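Local coordinates for protein arginine kinase (Anthopleura japonica, PDB 4RF6) that catalyses the reversible transfer of a phosphoryl group from ATP to L-arginine, giving N(omega)-phospho-L-arginine and ADP, as a monomer with two tandem kinase repeats, at residues S460-E465 / G603-A608; R480-R485 / S596-V601. All blocks are in the same frame, centred on the assembly; numbering follows the deposited sequence.

Contact 1: residues S460-E465 / G603-A608; sequences SDMNPE and GRLCRA
Met462 and Pro464 straddle the side chain of Cys606, docking the loop that leads from helix 438-448 to strand 479-488 onto helix 598-616. Two successive Asx turns shape this loop: Asp461 OD1 accepts from Asn463 N at 3.2 Å, and Asn463 OD1 accepts from Glu465 N, which lies 38° out of the carbonyl plane. Met462 can be followed outward from the backbone. Its CB already lies within van der Waals range of Cys606 SG; CG stands beside the backbone N, and bends at chi2 (-67°) and chi3 (-76°) fold the chain back, bringing CE 3.7 Å from Cys606 SG. The same methyl also rests near Cys606 CA and, more loosely, against Leu605 CG. Met462 O accepts a hydrogen bond from Asn610 ND2, one turn beyond Cys606. Arg604, whose CB points away from the loop, forms a salt bridge with Glu593. Pro464 meets the helix with its ring: CB sits 3.9 Å from Gly603 CA, where no side chain intervenes and the two backbones come close, while CG approaches Cys606 CB. Pro464 CD touches both side-chain atoms of Cys606, at 3.6 Å from CB and 3.6 Å from SG.

Contact 2: residues R480-R485 / S596-V601; sequences RSTRIR and SDIGSV
This is a buried, largely apolar contact between a central strand of the sheet and the first turn of the helix packed on its face, with Thr482 and Ile484 of strand 479-488 set against Ile598 and Val601. Thr482 carries both kinds of surface. Its CG2, anti to the backbone N (OG1 at chi1 -64°), packs 3.7 Å from Ile598 CG1 and 3.9 Å from Val601 CG2. Its OG1 lies over the backbone of Ser596, 3.7 Å from Ser596 C, and is hydrogen-bonded to Gly595 O, so this buried hydroxyl is satisfied at the turn before the helix. The site belongs to the antiparallel sheet of a phosphagen kinase catalytic domain, where strand 479-488 runs between 587-594 and 638-645; a classic beta bulge places Arg480 and Ser481 together opposite His643. Two residues on from Thr482, Ile484 spreads over the same helical turn: CD1 meets Ile598 CG2 at 3.9 Å, the two side chains crossing at about a right angle, and CG1 lies 3.9 Å from Val601 CG1. Val700 of helix 696-714 touches both isoleucines. Asp597 occupies the N-cap, its OD1 accepting a weak bond from Ser600 N at 3.4 Å, while Ser596, whose CB points away from the strand, has its OG hydrogen-bonded to Asn471 OD1 and Asp473 N.

In the fold
Both contacts lie in the second repeat, their centres about 13 Å apart, and share helix 598-616: contact 2 uses its start and contact 1 the next turns. Along the chain, 460-465 comes first, then 480-485, 596-601 and 603-608, so contact 2 falls wholly between the two segments of contact 1. The helix packs on the central strand 479-488 of the eight-stranded antiparallel sheet and also meets the loop that leads into that strand. Leu605 joins the two contacts directly, its CD2 packing 3.6 Å from Ile484 CG2. Contact 2 joins helix and sheet within the catalytic domain, and contact 1 fastens the loop after helix 438-448 to the same helix.

Contact 1: residues S460-E465 / G603-A608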
# COMPACT_ATOMS: atom_id res chain seq x y z
N SER A 460 31.19 15.18 -10.28
CA SER A 460 30.95 13.74 -10.27
C SER A 460 31.86 13.07 -11.29
O SER A 460 32.18 13.66 -12.32
CB SER A 460 29.48 13.43 -10.60
OG SER A 460 28.60 14.11 -9.72
N ASP A 461 32.28 11.83 -11.01
CA ASP A 461 33.19 11.11 -11.90
C ASP A 461 33.03 9.61 -11.71
O ASP A 461 33.57 9.03 -10.76
CB ASP A 461 34.64 11.51 -11.63
CG ASP A 461 35.60 11.05 -12.73
OD1 ASP A 461 35.22 10.20 -13.56
OD2 ASP A 461 36.75 11.54 -12.74
N MET A 462 32.31 8.97 -12.63
CA MET A 462 32.12 7.52 -12.57
C MET A 462 32.90 6.79 -13.66
O MET A 462 32.38 5.84 -14.26
CB MET A 462 30.63 7.17 -12.63
CG MET A 462 29.83 7.63 -11.41
SD MET A 462 30.30 6.74 -9.91
CE MET A 462 29.48 5.17 -10.18
N ASN A 463 34.14 7.21 -13.91
CA ASN A 463 35.03 6.48 -14.81
C ASN A 463 36.05 5.67 -14.03
O ASN A 463 37.04 6.21 -13.53
CB ASN A 463 35.77 7.45 -15.74
CG ASN A 463 36.61 6.75 -16.80
OD1 ASN A 463 36.87 5.55 -16.72
ND2 ASN A 463 37.04 7.51 -17.79
N PRO A 464 35.83 4.34 -13.94
CA PRO A 464 36.71 3.45 -13.18
C PRO A 464 38.14 3.37 -13.72
O PRO A 464 39.02 2.91 -13.01
CB PRO A 464 36.02 2.08 -13.31
CG PRO A 464 35.18 2.19 -14.54
CD PRO A 464 34.72 3.61 -14.59
N GLU A 465 38.36 3.80 -14.96
CA GLU A 465 39.71 3.75 -15.52
C GLU A 465 40.58 4.87 -14.96
O GLU A 465 41.79 4.88 -15.16
CB GLU A 465 39.67 3.80 -17.06
CG GLU A 465 38.99 2.58 -17.70
CD GLU A 465 39.03 2.60 -19.22
OE1 GLU A 465 38.39 1.73 -19.85
OE2 GLU A 465 39.71 3.48 -19.79
N GLY A 603 34.69 -0.95 -10.49
CA GLY A 603 34.48 -1.16 -11.91
C GLY A 603 33.10 -1.76 -12.17
O GLY A 603 32.40 -1.35 -13.11
N ARG A 604 32.71 -2.72 -11.34
CA ARG A 604 31.39 -3.32 -11.45
C ARG A 604 30.31 -2.28 -11.12
O ARG A 604 29.30 -2.18 -11.81
CB ARG A 604 31.27 -4.52 -10.52
CG ARG A 604 29.90 -5.22 -10.58
CD ARG A 604 29.84 -6.44 -9.66
NE ARG A 604 31.07 -7.22 -9.69
CZ ARG A 604 31.97 -7.24 -8.71
NH1 ARG A 604 31.78 -6.51 -7.61
NH2 ARG A 604 33.06 -7.97 -8.83
N LEU A 605 30.54 -1.51 -10.06
CA LEU A 605 29.59 -0.47 -9.67
C LEU A 605 29.34 0.54 -10.79
O LEU A 605 28.19 0.88 -11.09
CB LEU A 605 30.08 0.27 -8.42
CG LEU A 605 29.14 1.40 -7.99
CD1 LEU A 605 27.80 0.83 -7.55
CD2 LEU A 605 29.75 2.27 -6.90
N CYS A 606 30.43 0.99 -11.42
CA CYS A 606 30.34 1.98 -12.49
C CYS A 606 29.59 1.46 -13.70
O CYS A 606 28.78 2.17 -14.29
CB CYS A 606 31.73 2.44 -12.90
SG CYS A 606 32.45 3.65 -11.78
N ARG A 607 29.88 0.22 -14.10
CA ARG A 607 29.19 -0.41 -15.22
C ARG A 607 27.68 -0.40 -15.01
O ARG A 607 26.91 -0.05 -15.91
CB ARG A 607 29.70 -1.84 -15.43
CG ARG A 607 31.06 -1.89 -16.13
CD ARG A 607 31.80 -3.19 -15.86
NE ARG A 607 30.90 -4.34 -15.92
CZ ARG A 607 30.97 -5.39 -15.12
NH1 ARG A 607 31.91 -5.45 -14.18
NH2 ARG A 607 30.10 -6.38 -15.25
N ALA A 608 27.25 -0.75 -13.80
CA ALA A 608 25.83 -0.79 -13.48
C ALA A 608 25.22 0.61 -13.35
O ALA A 608 24.13 0.87 -13.88
CB ALA A 608 25.61 -1.58 -12.22

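Contact 2: residues R480-R485 / S596-V601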
# COMPACT_ATOMS: atom_id res chain seq x y z
N ARG A 480 39.41 -8.40 4.46
CA ARG A 480 38.43 -9.49 4.41
C ARG A 480 37.31 -9.25 3.39
O ARG A 480 36.84 -10.20 2.76
CB ARG A 480 37.84 -9.75 5.80
CG ARG A 480 38.88 -10.05 6.87
CD ARG A 480 39.13 -11.56 7.04
NE ARG A 480 39.84 -12.17 5.92
CZ ARG A 480 39.43 -13.27 5.30
NH1 ARG A 480 40.13 -13.78 4.29
NH2 ARG A 480 38.31 -13.87 5.68
N SER A 481 36.88 -7.99 3.24
CA SER A 481 35.82 -7.66 2.28
C SER A 481 35.87 -6.19 1.83
O SER A 481 36.44 -5.34 2.52
CB SER A 481 34.44 -8.02 2.85
OG SER A 481 34.12 -7.24 3.98
N THR A 482 35.27 -5.91 0.68
CA THR A 482 35.28 -4.57 0.10
C THR A 482 33.90 -4.24 -0.43
O THR A 482 33.30 -5.04 -1.14
CB THR A 482 36.31 -4.47 -1.05
OG1 THR A 482 37.63 -4.68 -0.54
CG2 THR A 482 36.24 -3.09 -1.70
N ARG A 483 33.38 -3.06 -0.07
CA ARG A 483 32.00 -2.72 -0.38
C ARG A 483 31.91 -1.25 -0.81
O ARG A 483 32.48 -0.37 -0.15
CB ARG A 483 31.13 -2.93 0.86
CG ARG A 483 29.63 -2.71 0.69
CD ARG A 483 28.91 -3.05 1.99
NE ARG A 483 27.47 -2.82 1.94
CZ ARG A 483 26.88 -1.67 2.26
NH1 ARG A 483 27.60 -0.62 2.65
NH2 ARG A 483 25.56 -1.56 2.20
N ILE A 484 31.20 -0.99 -1.90
CA ILE A 484 30.95 0.40 -2.29
C ILE A 484 29.49 0.60 -2.66
O ILE A 484 28.96 -0.09 -3.53
CB ILE A 484 31.84 0.85 -3.47
CG1 ILE A 484 33.32 0.63 -3.16
CG2 ILE A 484 31.58 2.32 -3.79
CD1 ILE A 484 34.26 0.91 -4.34
N ARG A 485 28.86 1.55 -1.98
CA ARG A 485 27.44 1.85 -2.17
C ARG A 485 27.27 3.28 -2.67
O ARG A 485 28.00 4.17 -2.23
CB ARG A 485 26.69 1.68 -0.84
CG ARG A 485 25.25 2.21 -0.82
CD ARG A 485 25.17 3.66 -0.34
NE ARG A 485 25.18 3.78 1.12
CZ ARG A 485 25.15 4.93 1.78
NH1 ARG A 485 25.11 6.07 1.11
NH2 ARG A 485 25.16 4.94 3.11
N SER A 596 40.13 -8.00 -1.36
CA SER A 596 40.71 -6.66 -1.31
C SER A 596 40.54 -5.80 -2.56
O SER A 596 41.03 -4.67 -2.59
CB SER A 596 42.20 -6.79 -1.01
OG SER A 596 42.83 -7.56 -2.03
N ASP A 597 39.88 -6.33 -3.59
CA ASP A 597 39.96 -5.68 -4.90
C ASP A 597 38.96 -4.54 -5.09
O ASP A 597 37.89 -4.73 -5.66
CB ASP A 597 39.82 -6.71 -6.02
CG ASP A 597 40.37 -6.20 -7.34
OD1 ASP A 597 40.70 -5.00 -7.42
OD2 ASP A 597 40.48 -7.01 -8.29
N ILE A 598 39.33 -3.35 -4.63
CA ILE A 598 38.47 -2.17 -4.73
C ILE A 598 38.22 -1.76 -6.18
O ILE A 598 37.12 -1.31 -6.52
CB ILE A 598 39.04 -0.97 -3.95
CG1 ILE A 598 39.38 -1.36 -2.51
CG2 ILE A 598 38.05 0.19 -3.94
CD1 ILE A 598 40.86 -1.45 -2.23
N GLY A 599 39.24 -1.92 -7.02
CA GLY A 599 39.13 -1.53 -8.42
C GLY A 599 38.07 -2.32 -9.16
O GLY A 599 37.34 -1.78 -9.99
N SER A 600 37.99 -3.61 -8.85
CA SER A 600 36.99 -4.48 -9.45
C SER A 600 35.59 -4.14 -8.94
O SER A 600 34.64 -4.04 -9.73
CB SER A 600 37.31 -5.94 -9.13
OG SER A 600 36.27 -6.80 -9.56
N VAL A 601 35.47 -3.98 -7.63
CA VAL A 601 34.19 -3.59 -7.02
C VAL A 601 33.68 -2.29 -7.63
O VAL A 601 32.51 -2.17 -8.00
CB VAL A 601 34.33 -3.42 -5.49
CG1 VAL A 601 33.05 -2.84 -4.89
CG2 VAL A 601 34.70 -4.75 -4.82